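Local coordinates for hypothetical conserved protein TTC0263 (Thermus thermophilus, PDB 2PL2) that is of unknown function but belongs to the tetratricopeptide repeat family, an all-helical fold that commonly serves as a scaffold for protein-protein interaction, at residues 47-52 and 56-61; 41-46 and 70-75. All coordinates share one frame; numbering follows the deposited sequence.

Contact 1: 47-52 and 56-61; sequences RTQLKL and NPALEN
Gln49 of helix 39-51 reaches across to Ala58 on the neighbouring helix 55-68, and these two residues account for most of the surface the contact buries. They join the antiparallel helical hairpin that is the building unit of the tetratricopeptide repeat: helix 39-51 turns through a short connection into helix 55-68. Over the two short helical segments the axes approach to 8.3 Å, with 157° between their directions. The backbones come nearest where Gln49 CA lies 5.8 Å from Ala58 CA, a close approach consistent with the small side chain at Ala58. Gln49 has CG anti to its carbonyl carbon (chi1 -64°) and an extended chain beyond it, which carries the amide across the interface instead of along its own helix. At the root of this side chain, Gln49 CB rests 3.9 Å from Ala58 CB. Farther out, Gln49 CD lies 3.9 Å from Pro57 CB, flanking the pyrrolidine ring at the outer margin of the contact. The amide of Asn61 lies nearly parallel to that of Gln49, their planes 17° apart, although the two side chains run across each other at roughly a right angle. Leu50 approaches the same alanine from the next position in helix 39-51 and also touches Glu81 and Ala82 of helix 73-88. Its branch point leads: Leu50 CG is 3.9 Å from Ala58 CB, with Leu50 CD2 just behind at 4.1 Å from that methyl carbon.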
loop_
_atom_site.group_PDB
_atom_site.type_symbol
_atom_site.label_atom_id
_atom_site.label_comp_id
_atom_site.label_asym_id
_atom_site.label_seq_id
_atom_site.Cartn_x
_atom_site.Cartn_y
_atom_site.Cartn_z
ATOM N N ARG A 47 12.293 -4.690 -2.849
ATOM C CA ARG A 47 11.397 -3.630 -3.301
ATOM C C ARG A 47 9.968 -4.141 -3.308
ATOM O O ARG A 47 9.046 -3.458 -2.857
ATOM C CB ARG A 47 11.776 -3.147 -4.701
ATOM C CG ARG A 47 12.889 -2.117 -4.732
ATOM C CD ARG A 47 12.990 -1.475 -6.104
ATOM N NE ARG A 47 12.002 -0.415 -6.320
ATOM C CZ ARG A 47 11.806 0.197 -7.485
ATOM N NH1 ARG A 47 12.529 -0.149 -8.543
ATOM N NH2 ARG A 47 10.891 1.156 -7.599
ATOM N N THR A 48 9.793 -5.351 -3.816
ATOM C CA THR A 48 8.476 -5.961 -3.870
ATOM C C THR A 48 7.929 -6.238 -2.461
ATOM O O THR A 48 6.725 -6.125 -2.229
ATOM C CB THR A 48 8.530 -7.258 -4.668
ATOM O OG1 THR A 48 9.211 -7.019 -5.907
ATOM C CG2 THR A 48 7.119 -7.759 -4.953
ATOM N N GLN A 49 8.812 -6.582 -1.526
ATOM C CA GLN A 49 8.407 -6.852 -0.151
ATOM C C GLN A 49 7.887 -5.590 0.530
ATOM O O GLN A 49 6.934 -5.641 1.306
ATOM C CB GLN A 49 9.587 -7.426 0.644
ATOM C CG GLN A 49 10.076 -8.784 0.133
ATOM C CD GLN A 49 11.241 -9.334 0.924
ATOM O OE1 GLN A 49 12.233 -8.641 1.140
ATOM N NE2 GLN A 49 11.135 -10.591 1.350
ATOM N N LEU A 50 8.518 -4.453 0.248
ATOM C CA LEU A 50 8.086 -3.188 0.838
ATOM C C LEU A 50 6.659 -2.902 0.358
ATOM O O LEU A 50 5.803 -2.502 1.142
ATOM C CB LEU A 50 9.023 -2.049 0.414
ATOM C CG LEU A 50 10.427 -1.955 1.031
ATOM C CD1 LEU A 50 11.321 -1.101 0.145
ATOM C CD2 LEU A 50 10.345 -1.367 2.436
ATOM N N LYS A 51 6.417 -3.121 -0.934
ATOM C CA LYS A 51 5.103 -2.903 -1.532
ATOM C C LYS A 51 4.070 -3.831 -0.905
ATOM O O LYS A 51 2.938 -3.432 -0.665
ATOM C CB LYS A 51 5.158 -3.138 -3.051
ATOM C CG LYS A 51 5.865 -2.042 -3.822
ATOM C CD LYS A 51 5.090 -0.723 -3.733
ATOM C CE LYS A 51 5.958 0.486 -4.095
ATOM N NZ LYS A 51 6.582 0.402 -5.451
ATOM N N LEU A 52 4.466 -5.071 -0.628
ATOM C CA LEU A 52 3.557 -6.039 -0.018
ATOM C C LEU A 52 3.531 -5.919 1.508
ATOM O O LEU A 52 3.132 -6.845 2.206
ATOM C CB LEU A 52 3.948 -7.466 -0.431
ATOM C CG LEU A 52 3.905 -7.778 -1.932
ATOM C CD1 LEU A 52 4.249 -9.247 -2.183
ATOM C CD2 LEU A 52 2.513 -7.448 -2.474
ATOM N N ASN A 56 10.282 -6.011 7.759
ATOM C CA ASN A 56 11.450 -6.710 8.277
ATOM C C ASN A 56 12.251 -7.477 7.230
ATOM O O ASN A 56 13.467 -7.323 7.136
ATOM C CB ASN A 56 11.032 -7.625 9.428
ATOM C CG ASN A 56 10.377 -6.855 10.563
ATOM O OD1 ASN A 56 10.938 -5.880 11.073
ATOM N ND2 ASN A 56 9.187 -7.286 10.961
ATOM N N PRO A 57 11.585 -8.313 6.425
ATOM C CA PRO A 57 12.296 -9.079 5.395
ATOM C C PRO A 57 13.051 -8.202 4.382
ATOM O O PRO A 57 14.093 -8.603 3.847
ATOM C CB PRO A 57 11.174 -9.884 4.742
ATOM C CG PRO A 57 10.254 -10.153 5.894
ATOM C CD PRO A 57 10.200 -8.801 6.579
ATOM N N ALA A 58 12.513 -7.010 4.123
ATOM C CA ALA A 58 13.114 -6.078 3.178
ATOM C C ALA A 58 14.242 -5.314 3.839
ATOM O O ALA A 58 15.206 -4.922 3.181
ATOM C CB ALA A 58 12.067 -5.109 2.654
ATOM N N LEU A 59 14.109 -5.085 5.139
ATOM C CA LEU A 59 15.134 -4.387 5.899
ATOM C C LEU A 59 16.347 -5.314 5.976
ATOM O O LEU A 59 17.490 -4.868 5.909
ATOM C CB LEU A 59 14.629 -4.081 7.311
ATOM C CG LEU A 59 15.624 -3.466 8.307
ATOM C CD1 LEU A 59 15.845 -1.990 7.983
ATOM C CD2 LEU A 59 15.081 -3.608 9.727
ATOM N N GLU A 60 16.083 -6.610 6.100
ATOM C CA GLU A 60 17.136 -7.610 6.198
ATOM C C GLU A 60 17.854 -7.827 4.870
ATOM O O GLU A 60 19.053 -8.120 4.851
ATOM C CB GLU A 60 16.548 -8.929 6.708
ATOM C CG GLU A 60 17.585 -9.913 7.223
ATOM C CD GLU A 60 18.590 -9.260 8.169
ATOM O OE1 GLU A 60 18.171 -8.674 9.197
ATOM O OE2 GLU A 60 19.807 -9.334 7.871
ATOM N N ASN A 61 17.123 -7.687 3.766
ATOM C CA ASN A 61 17.704 -7.848 2.431
ATOM C C ASN A 61 18.514 -6.611 2.049
ATOM O O ASN A 61 19.501 -6.702 1.321
ATOM C CB ASN A 61 16.608 -8.095 1.392
ATOM C CG ASN A 61 16.221 -9.561 1.288
ATOM O OD1 ASN A 61 15.126 -9.895 0.834
ATOM N ND2 ASN A 61 17.125 -10.441 1.694
#

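Contact 2: 41-46 and 70-75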
loop_
_atom_site.group_PDB
_atom_site.type_symbol
_atom_site.label_atom_id
_atom_site.label_comp_id
_atom_site.label_asym_id
_atom_site.label_seq_id
_atom_site.Cartn_x
_atom_site.Cartn_y
_atom_site.Cartn_z
ATOM N N ALA A 41 18.500 -9.434 -7.863
ATOM C CA ALA A 41 17.265 -10.137 -7.525
ATOM C C ALA A 41 16.826 -9.752 -6.107
ATOM O O ALA A 41 15.642 -9.464 -5.888
ATOM C CB ALA A 41 17.460 -11.648 -7.638
ATOM N N LEU A 42 17.779 -9.725 -5.167
ATOM C CA LEU A 42 17.518 -9.368 -3.762
ATOM C C LEU A 42 16.983 -7.954 -3.660
ATOM O O LEU A 42 16.161 -7.635 -2.801
ATOM C CB LEU A 42 18.801 -9.439 -2.925
ATOM C CG LEU A 42 19.390 -10.751 -2.417
ATOM C CD1 LEU A 42 20.732 -10.467 -1.730
ATOM C CD2 LEU A 42 18.427 -11.408 -1.439
ATOM N N TYR A 43 17.510 -7.092 -4.518
ATOM C CA TYR A 43 17.085 -5.701 -4.558
ATOM C C TYR A 43 15.608 -5.655 -4.957
ATOM O O TYR A 43 14.784 -5.078 -4.246
ATOM C CB TYR A 43 17.915 -4.915 -5.584
ATOM C CG TYR A 43 17.239 -3.638 -6.057
ATOM C CD1 TYR A 43 17.140 -2.524 -5.227
ATOM C CD2 TYR A 43 16.695 -3.557 -7.338
ATOM C CE1 TYR A 43 16.516 -1.353 -5.663
ATOM C CE2 TYR A 43 16.065 -2.404 -7.780
ATOM C CZ TYR A 43 15.981 -1.301 -6.943
ATOM O OH TYR A 43 15.357 -0.156 -7.398
ATOM N N TRP A 44 15.287 -6.268 -6.094
ATOM C CA TRP A 44 13.914 -6.277 -6.580
ATOM C C TRP A 44 12.993 -6.996 -5.608
ATOM O O TRP A 44 11.874 -6.544 -5.359
ATOM C CB TRP A 44 13.840 -6.916 -7.960
ATOM C CG TRP A 44 14.263 -5.979 -9.034
ATOM C CD1 TRP A 44 15.381 -6.066 -9.815
ATOM C CD2 TRP A 44 13.595 -4.771 -9.425
ATOM N NE1 TRP A 44 15.450 -4.985 -10.667
ATOM C CE2 TRP A 44 14.370 -4.177 -10.445
ATOM C CE3 TRP A 44 12.422 -4.138 -9.007
ATOM C CZ2 TRP A 44 14.002 -2.973 -11.052
ATOM C CZ3 TRP A 44 12.060 -2.937 -9.612
ATOM C CH2 TRP A 44 12.847 -2.368 -10.621
ATOM N N LEU A 45 13.473 -8.107 -5.059
ATOM C CA LEU A 45 12.711 -8.871 -4.085
ATOM C C LEU A 45 12.347 -7.952 -2.929
ATOM O O LEU A 45 11.189 -7.870 -2.525
ATOM C CB LEU A 45 13.541 -10.040 -3.552
ATOM C CG LEU A 45 12.907 -10.772 -2.365
ATOM C CD1 LEU A 45 11.702 -11.565 -2.836
ATOM C CD2 LEU A 45 13.933 -11.692 -1.717
ATOM N N ALA A 46 13.351 -7.270 -2.392
ATOM C CA ALA A 46 13.145 -6.355 -1.284
ATOM C C ALA A 46 12.148 -5.257 -1.652
ATOM O O ALA A 46 11.275 -4.919 -0.858
ATOM C CB ALA A 46 14.478 -5.735 -0.865
ATOM N N PRO A 70 28.457 -2.934 -1.098
ATOM C CA PRO A 70 28.399 -1.524 -0.700
ATOM C C PRO A 70 28.487 -0.520 -1.861
ATOM O O PRO A 70 28.285 0.682 -1.667
ATOM C CB PRO A 70 29.581 -1.402 0.255
ATOM C CG PRO A 70 30.587 -2.315 -0.367
ATOM C CD PRO A 70 29.759 -3.527 -0.727
ATOM N N ARG A 71 28.804 -1.013 -3.054
ATOM C CA ARG A 71 28.927 -0.160 -4.228
ATOM C C ARG A 71 27.632 -0.099 -5.026
ATOM O O ARG A 71 27.484 0.734 -5.927
ATOM C CB ARG A 71 30.065 -0.658 -5.123
ATOM C CG ARG A 71 31.439 -0.242 -4.630
ATOM C CD ARG A 71 32.550 -0.889 -5.435
ATOM N NE ARG A 71 33.816 -0.190 -5.248
ATOM C CZ ARG A 71 34.109 0.970 -5.827
ATOM N NH1 ARG A 71 33.225 1.547 -6.634
ATOM N NH2 ARG A 71 35.273 1.561 -5.584
ATOM N N TYR A 72 26.700 -0.987 -4.686
ATOM C CA TYR A 72 25.399 -1.055 -5.343
ATOM C C TYR A 72 24.416 -0.126 -4.624
ATOM O O TYR A 72 24.209 -0.247 -3.409
ATOM C CB TYR A 72 24.892 -2.492 -5.304
ATOM C CG TYR A 72 23.604 -2.740 -6.050
ATOM C CD1 TYR A 72 23.491 -2.429 -7.401
ATOM C CD2 TYR A 72 22.525 -3.375 -5.425
ATOM C CE1 TYR A 72 22.337 -2.755 -8.122
ATOM C CE2 TYR A 72 21.374 -3.708 -6.130
ATOM C CZ TYR A 72 21.291 -3.398 -7.480
ATOM O OH TYR A 72 20.182 -3.764 -8.196
ATOM N N LEU A 73 23.820 0.801 -5.373
ATOM C CA LEU A 73 22.873 1.761 -4.809
ATOM C C LEU A 73 21.613 1.096 -4.280
ATOM O O LEU A 73 21.000 1.589 -3.340
ATOM C CB LEU A 73 22.486 2.802 -5.860
ATOM C CG LEU A 73 23.549 3.840 -6.206
ATOM C CD1 LEU A 73 23.013 4.755 -7.287
ATOM C CD2 LEU A 73 23.922 4.635 -4.952
ATOM N N GLY A 74 21.225 -0.012 -4.903
ATOM C CA GLY A 74 20.034 -0.737 -4.483
ATOM C C GLY A 74 19.908 -0.940 -2.989
ATOM O O GLY A 74 18.868 -0.641 -2.406
ATOM N N GLY A 75 20.975 -1.437 -2.369
ATOM C CA GLY A 75 20.974 -1.678 -0.937
ATOM C C GLY A 75 20.551 -0.487 -0.098
ATOM O O GLY A 75 19.706 -0.609 0.798
#
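The ring of Tyr72 turns its edge toward the face of Tyr43 in an offset edge-to-face pair, with centroids 5.9 Å apart and planes at 83°. Close to the plane of the Tyr72 ring, at its edge, sits the methylene of Tyr43, with Tyr43 CB 3.7 Å from Tyr72 CE2. One face of the Tyr72 ring is met by the backbone of its own segment: Gly74 N stands 3.6 Å above the ring plane, displaced toward the rim. The ring of Tyr43 receives two oblique approaches, one from the phenolic oxygen, with Tyr72 OH 3.6 Å from Tyr43 CD2, and one from the glycine backbone, with Gly74 CA 3.5 Å from Tyr43 CD1. Within its own helix Tyr43 meets Trp44, whose indole has Tyr43 CE2 lying 3.6 Å above its plane and over its centre, while Trp44 NE1 lies in the plane of the Tyr43 ring, at its edge. The indole in turn meets the rings of Tyr16 and Phe28. In the tetratricopeptide repeat array this is packing between helices that are next but one along the chain: helix 39-51 meets the start of helix 73-88, and Tyr43 also touches Leu65 of the intervening helix 55-68 and Val78 farther along helix 73-88. Tyr72, just ahead of that helix, holds CG opposite its backbone N (chi1 -175°), which directs the ring back toward Tyr43. The backbones are nearest at Tyr43 and Gly74, whose CA atoms are 5.8 Å apart, and Gly74 O lies 3.8 Å from Tyr43 CD1.

In the fold
Helix 39-51 takes part in both contacts, through its C-terminal end in contact 1 and an earlier turn in contact 2. Along the chain contact 1 is nested within the loop that contact 2 closes; the first joins consecutive helices, and the second reaches helix 73-88, the next but one. Their centres are 11 Å apart and the two sets of residues touch directly. Ala46 connects them on the shared helix: Ala58 CB lies 3.6 Å from Ala46 O, and Asn61 CB is 3.9 Å from Ala46 CB. Asn61 also packs against Leu42 and Leu45. Together the contacts set helix 39-51 against each of the two helices that follow it.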